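Local coordinates for protein Cap5O (Staphylococcus aureus, PDB 3OJO) that oxidises UDP-N-acetyl-mannosamine with NAD as cofactor, as a dehydrogenase of capsular polysaccharide biosynthesis, at residues H366-A371 against D392-K397; K307-A312 against H400-D405. All coordinates share one frame; numbering follows the deposited sequence.

Contacts 1 and 2 lie on the five-stranded parallel sheet of the UDP-binding region, with centres about 16 Å apart and well away from the NAD site. Along the chain the order is 307-312, 366-371, 392-397, 400-405, so the surface contact closes within the sequence spanned by the buried one. Contact 2 sets the end of helix 286-312 on one face of strand 402-405, through Ile309. Contact 1 joins helix 368-372 to the loop leading into that strand, and Phe395 CZ of this loop reaches Ile403 CD1 on the other face (3.7 Å), illustrating how one strand can be packed from both faces. Separately, a salt bridge from Asp396 OD1 to Lys401 NZ (2.8 Å) ties the two contacts.

Contact 1: H366-A371 against D392-K397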
loop_
_atom_site.group_PDB
_atom_site.type_symbol
_atom_site.label_atom_id
_atom_site.label_comp_id
_atom_site.label_asym_id
_atom_site.label_seq_id
_atom_site.Cartn_x
_atom_site.Cartn_y
_atom_site.Cartn_z
ATOM N N HIS B 366 11.457 35.554 -8.175
ATOM C CA HIS B 366 10.321 35.698 -9.083
ATOM C C HIS B 366 10.652 35.381 -10.559
ATOM O O HIS B 366 9.769 34.920 -11.285
ATOM C CB HIS B 366 9.669 37.090 -8.903
ATOM C CG HIS B 366 9.410 37.478 -7.465
ATOM N ND1 HIS B 366 10.088 38.537 -6.864
ATOM C CD2 HIS B 366 8.562 36.936 -6.553
ATOM C CE1 HIS B 366 9.629 38.599 -5.619
ATOM N NE2 HIS B 366 8.714 37.654 -5.383
ATOM N N ASP B 367 11.919 35.590 -10.985
ATOM C CA ASP B 367 12.377 35.317 -12.354
ATOM C C ASP B 367 13.347 34.121 -12.437
ATOM O O ASP B 367 14.379 34.121 -11.764
ATOM C CB ASP B 367 13.004 36.588 -12.990
ATOM C CG ASP B 367 13.790 36.376 -14.289
ATOM O OD1 ASP B 367 13.248 35.732 -15.223
ATOM O OD2 ASP B 367 14.935 36.882 -14.383
ATOM N N MET B 368 13.000 33.120 -13.274
ATOM C CA MET B 368 13.772 31.912 -13.598
ATOM C C MET B 368 15.231 32.155 -14.027
ATOM O O MET B 368 16.133 31.556 -13.435
ATOM C CB MET B 368 13.027 31.092 -14.673
ATOM C CG MET B 368 13.317 29.605 -14.621
ATOM S SD MET B 368 12.561 28.660 -15.969
ATOM C CE MET B 368 10.850 28.680 -15.477
ATOM N N SER B 369 15.454 33.001 -15.061
ATOM C CA SER B 369 16.775 33.334 -15.619
ATOM C C SER B 369 17.726 33.897 -14.549
ATOM O O SER B 369 18.885 33.478 -14.467
ATOM C CB SER B 369 16.624 34.308 -16.781
ATOM O OG SER B 369 15.770 33.765 -17.774
ATOM N N HIS B 370 17.197 34.795 -13.694
ATOM C CA HIS B 370 17.921 35.400 -12.578
ATOM C C HIS B 370 18.237 34.334 -11.511
ATOM O O HIS B 370 19.319 34.374 -10.914
ATOM C CB HIS B 370 17.100 36.558 -11.972
ATOM C CG HIS B 370 17.924 37.606 -11.279
ATOM N ND1 HIS B 370 18.349 37.444 -9.967
ATOM C CD2 HIS B 370 18.348 38.811 -11.729
ATOM C CE1 HIS B 370 19.023 38.544 -9.670
ATOM N NE2 HIS B 370 19.047 39.398 -10.698
ATOM N N ALA B 371 17.296 33.374 -11.297
ATOM C CA ALA B 371 17.427 32.274 -10.329
ATOM C C ALA B 371 18.450 31.217 -10.754
ATOM O O ALA B 371 19.216 30.755 -9.908
ATOM C CB ALA B 371 16.075 31.628 -10.061
ATOM N N ASP B 392 16.152 23.732 -23.094
ATOM C CA ASP B 392 17.544 24.091 -22.757
ATOM C C ASP B 392 17.737 25.619 -22.650
ATOM O O ASP B 392 18.657 26.080 -21.959
ATOM C CB ASP B 392 18.533 23.499 -23.790
ATOM C CG ASP B 392 18.354 22.023 -24.135
ATOM O OD1 ASP B 392 19.376 21.319 -24.280
ATOM O OD2 ASP B 392 17.191 21.594 -24.342
ATOM N N SER B 393 16.844 26.387 -23.332
ATOM C CA SER B 393 16.805 27.847 -23.391
ATOM C C SER B 393 16.671 28.483 -22.001
ATOM O O SER B 393 17.256 29.545 -21.760
ATOM C CB SER B 393 15.641 28.301 -24.269
ATOM O OG SER B 393 15.380 27.411 -25.343
ATOM N N HIS B 394 15.894 27.836 -21.100
ATOM C CA HIS B 394 15.618 28.278 -19.724
ATOM C C HIS B 394 16.827 28.186 -18.803
ATOM O O HIS B 394 16.938 28.956 -17.848
ATOM C CB HIS B 394 14.485 27.443 -19.118
ATOM C CG HIS B 394 13.205 27.513 -19.879
ATOM N ND1 HIS B 394 12.237 28.447 -19.570
ATOM C CD2 HIS B 394 12.770 26.749 -20.906
ATOM C CE1 HIS B 394 11.243 28.224 -20.415
ATOM N NE2 HIS B 394 11.517 27.207 -21.235
ATOM N N PHE B 395 17.712 27.232 -19.082
ATOM C CA PHE B 395 18.895 26.933 -18.279
ATOM C C PHE B 395 20.218 27.495 -18.858
ATOM O O PHE B 395 21.295 27.150 -18.351
ATOM C CB PHE B 395 18.965 25.405 -18.028
ATOM C CG PHE B 395 17.627 24.813 -17.636
ATOM C CD1 PHE B 395 17.115 24.995 -16.357
ATOM C CD2 PHE B 395 16.855 24.124 -18.562
ATOM C CE1 PHE B 395 15.866 24.480 -16.007
ATOM C CE2 PHE B 395 15.603 23.612 -18.210
ATOM C CZ PHE B 395 15.119 23.793 -16.937
ATOM N N ASP B 396 20.140 28.406 -19.870
ATOM C CA ASP B 396 21.326 29.002 -20.499
ATOM C C ASP B 396 22.286 29.707 -19.534
ATOM O O ASP B 396 23.500 29.555 -19.665
ATOM C CB ASP B 396 20.944 29.906 -21.685
ATOM C CG ASP B 396 20.829 29.186 -23.021
ATOM O OD1 ASP B 396 20.936 27.933 -23.038
ATOM O OD2 ASP B 396 20.622 29.873 -24.051
ATOM N N LYS B 397 21.738 30.413 -18.533
ATOM C CA LYS B 397 22.478 31.180 -17.523
ATOM C C LYS B 397 23.205 30.341 -16.431
ATOM O O LYS B 397 23.841 30.920 -15.536
ATOM C CB LYS B 397 21.552 32.245 -16.887
ATOM C CG LYS B 397 21.137 33.379 -17.832
ATOM C CD LYS B 397 20.399 34.493 -17.082
ATOM C CE LYS B 397 19.942 35.642 -17.957
ATOM N NZ LYS B 397 19.107 36.624 -17.201
#
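Met368 meets His394 through sulfur on the packed side of this contact: SD is 3.6 Å from His394 ND1 and 4.6 Å from the ring centroid, a Met-aromatic approach 63° off the normal. CG swings beside the carbonyl carbon (chi1 -152°) and CA-CB-CG-SD then runs extended (chi2 -175°), which brings SD to the imidazole; the bend at chi3 turns only the terminal methyl. Behind His394 the packing continues inward, its CB sitting over the centre of one face of the buried Phe395 ring, 4.0 Å above the plane. In the fold, helix 368-372 belongs to the crossover between strands 351-355 and 377-380 of the parallel, Rossmann-like sheet, and Met368 also touches Tyr355 and Phe321 on its strands. Toward solvent, Lys397 lies along Ser369 without any bond across. Its CD comes to 3.2 Å from Ser369 O, and the chain, extended beyond CG, carries NZ past the carbonyl to within 3.4 Å of Ser369 CB. On this side too Asp367 N-caps the helix, OD2 accepting from His370 N (3.2 Å) from above the carboxylate plane. Lys397 NZ remains 5.0 Å from Asp367 OD2, too far for a salt bridge, though the opposite charges may still attract weakly.

Contact 2: K307-A312 against H400-D405; sequences KQIIKA and HKVIFD
Three groups, Tyr419 OH and the backbone amides of Val409 and Val410, grip Asp405 OD2 at the end of the strand whose Val402 and Phe404 receive Ile309. Lys407 N holds OD1, so both carboxylate oxygens of this buried residue are satisfied. The setting is the parallel sheet of an alpha/beta, Rossmann-like domain: strand 402-405 runs between 377-380 and 418-420, and the last turns of helix 286-312 lie over one face of it. The contact is a sparse case of helix-on-sheet packing, in which Ile309 supplies every touch from the helix side across these segments and only 107 Å² is buried. Ile309 sends its two branches to residues two apart on the same face. Its CG2 meets Val402 CG2 at 4.2 Å, the two side chains running antiparallel as they pass. The other branch, with CG1 anti to the carbonyl carbon (chi1 -64°), reaches along the strand to Phe404, roughly perpendicular to that side chain. Ile309 CD1 lies 4.0 Å from Phe404 CB and also nears CG and CD2, coming at the ring obliquely. The nearest CA atoms, Ile309 CA and Phe404 CA, are 9.0 Å apart, an ordinary spacing for a helix on a sheet that the side chains fill. Strand 377-380 adds Leu377 against Val402 and Ile310, and Leu379 against Phe404. Just ahead of the strand Lys401 centres an inverse gamma turn, closed by a weak bond of 3.0 Å from Val402 N to His400 O.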
loop_
_atom_site.group_PDB
_atom_site.type_symbol
_atom_site.label_atom_id
_atom_site.label_comp_id
_atom_site.label_asym_id
_atom_site.label_seq_id
_atom_site.Cartn_x
_atom_site.Cartn_y
_atom_site.Cartn_z
ATOM N N LYS B 307 24.510 17.543 -2.109
ATOM C CA LYS B 307 25.880 17.758 -1.611
ATOM C C LYS B 307 26.920 17.006 -2.467
ATOM O O LYS B 307 27.968 17.568 -2.778
ATOM C CB LYS B 307 25.999 17.350 -0.133
ATOM C CG LYS B 307 25.335 18.339 0.829
ATOM C CD LYS B 307 25.923 18.280 2.233
ATOM C CE LYS B 307 25.242 17.297 3.155
ATOM N NZ LYS B 307 25.920 17.238 4.475
ATOM N N GLN B 308 26.594 15.767 -2.888
ATOM C CA GLN B 308 27.439 14.925 -3.732
ATOM C C GLN B 308 27.532 15.437 -5.172
ATOM O O GLN B 308 28.587 15.299 -5.783
ATOM C CB GLN B 308 26.946 13.477 -3.712
ATOM C CG GLN B 308 27.304 12.731 -2.434
ATOM C CD GLN B 308 26.616 11.392 -2.344
ATOM O OE1 GLN B 308 25.837 11.129 -1.423
ATOM N NE2 GLN B 308 26.887 10.509 -3.290
ATOM N N ILE B 309 26.434 15.994 -5.728
ATOM C CA ILE B 309 26.407 16.537 -7.097
ATOM C C ILE B 309 27.306 17.780 -7.151
ATOM O O ILE B 309 28.132 17.918 -8.053
ATOM C CB ILE B 309 24.953 16.849 -7.579
ATOM C CG1 ILE B 309 24.093 15.559 -7.681
ATOM C CG2 ILE B 309 24.951 17.621 -8.912
ATOM C CD1 ILE B 309 22.538 15.781 -7.603
ATOM N N ILE B 310 27.139 18.663 -6.154
ATOM C CA ILE B 310 27.853 19.918 -5.983
ATOM C C ILE B 310 29.343 19.721 -5.660
ATOM O O ILE B 310 30.136 20.631 -5.892
ATOM C CB ILE B 310 27.042 20.836 -5.004
ATOM C CG1 ILE B 310 26.587 22.141 -5.673
ATOM C CG2 ILE B 310 27.685 21.053 -3.627
ATOM C CD1 ILE B 310 25.535 21.955 -6.759
ATOM N N LYS B 311 29.716 18.528 -5.151
ATOM C CA LYS B 311 31.094 18.140 -4.843
ATOM C C LYS B 311 31.818 17.844 -6.167
ATOM O O LYS B 311 32.914 18.363 -6.392
ATOM C CB LYS B 311 31.113 16.914 -3.908
ATOM C CG LYS B 311 32.502 16.339 -3.642
ATOM C CD LYS B 311 32.490 14.828 -3.319
ATOM C CE LYS B 311 31.902 13.897 -4.376
ATOM N NZ LYS B 311 32.540 14.064 -5.713
ATOM N N ALA B 312 31.182 17.045 -7.048
ATOM C CA ALA B 312 31.698 16.662 -8.363
ATOM C C ALA B 312 31.764 17.837 -9.356
ATOM O O ALA B 312 32.457 17.732 -10.372
ATOM C CB ALA B 312 30.852 15.540 -8.940
ATOM N N HIS B 400 26.644 25.079 -14.825
ATOM C CA HIS B 400 26.592 23.679 -15.250
ATOM C C HIS B 400 25.128 23.340 -15.486
ATOM O O HIS B 400 24.325 23.470 -14.570
ATOM C CB HIS B 400 27.181 22.751 -14.177
ATOM C CG HIS B 400 28.618 23.015 -13.860
ATOM N ND1 HIS B 400 29.634 22.581 -14.691
ATOM C CD2 HIS B 400 29.161 23.650 -12.796
ATOM C CE1 HIS B 400 30.760 22.974 -14.113
ATOM N NE2 HIS B 400 30.525 23.617 -12.968
ATOM N N LYS B 401 24.767 22.943 -16.711
ATOM C CA LYS B 401 23.385 22.601 -17.038
ATOM C C LYS B 401 22.994 21.178 -16.565
ATOM O O LYS B 401 22.914 20.239 -17.371
ATOM C CB LYS B 401 23.083 22.837 -18.531
ATOM C CG LYS B 401 23.107 24.306 -18.948
ATOM C CD LYS B 401 22.745 24.470 -20.421
ATOM C CE LYS B 401 23.226 25.779 -20.996
ATOM N NZ LYS B 401 22.807 25.945 -22.413
ATOM N N VAL B 402 22.786 21.022 -15.235
ATOM C CA VAL B 402 22.361 19.746 -14.639
ATOM C C VAL B 402 21.064 19.882 -13.833
ATOM O O VAL B 402 20.900 20.844 -13.081
ATOM C CB VAL B 402 23.464 18.898 -13.929
ATOM C CG1 VAL B 402 24.770 18.877 -14.725
ATOM C CG2 VAL B 402 23.709 19.347 -12.501
ATOM N N ILE B 403 20.137 18.932 -14.027
ATOM C CA ILE B 403 18.841 18.882 -13.347
ATOM C C ILE B 403 18.678 17.565 -12.573
ATOM O O ILE B 403 18.796 16.490 -13.172
ATOM C CB ILE B 403 17.662 19.055 -14.355
ATOM C CG1 ILE B 403 17.702 20.422 -15.063
ATOM C CG2 ILE B 403 16.295 18.821 -13.665
ATOM C CD1 ILE B 403 16.703 20.576 -16.178
ATOM N N PHE B 404 18.370 17.653 -11.254
ATOM C CA PHE B 404 17.998 16.504 -10.426
ATOM C C PHE B 404 16.520 16.691 -10.050
ATOM O O PHE B 404 16.165 17.539 -9.217
ATOM C CB PHE B 404 18.891 16.288 -9.188
ATOM C CG PHE B 404 18.467 15.113 -8.328
ATOM C CD1 PHE B 404 17.953 13.950 -8.903
ATOM C CD2 PHE B 404 18.583 15.166 -6.946
ATOM C CE1 PHE B 404 17.534 12.882 -8.108
ATOM C CE2 PHE B 404 18.181 14.087 -6.156
ATOM C CZ PHE B 404 17.669 12.953 -6.746
ATOM N N ASP B 405 15.659 15.931 -10.736
ATOM C CA ASP B 405 14.216 16.009 -10.578
ATOM C C ASP B 405 13.707 14.922 -9.640
ATOM O O ASP B 405 13.678 13.749 -10.000
ATOM C CB ASP B 405 13.545 15.995 -11.957
ATOM C CG ASP B 405 12.059 16.251 -11.997
ATOM O OD1 ASP B 405 11.505 16.720 -10.981
ATOM O OD2 ASP B 405 11.449 15.997 -13.046
#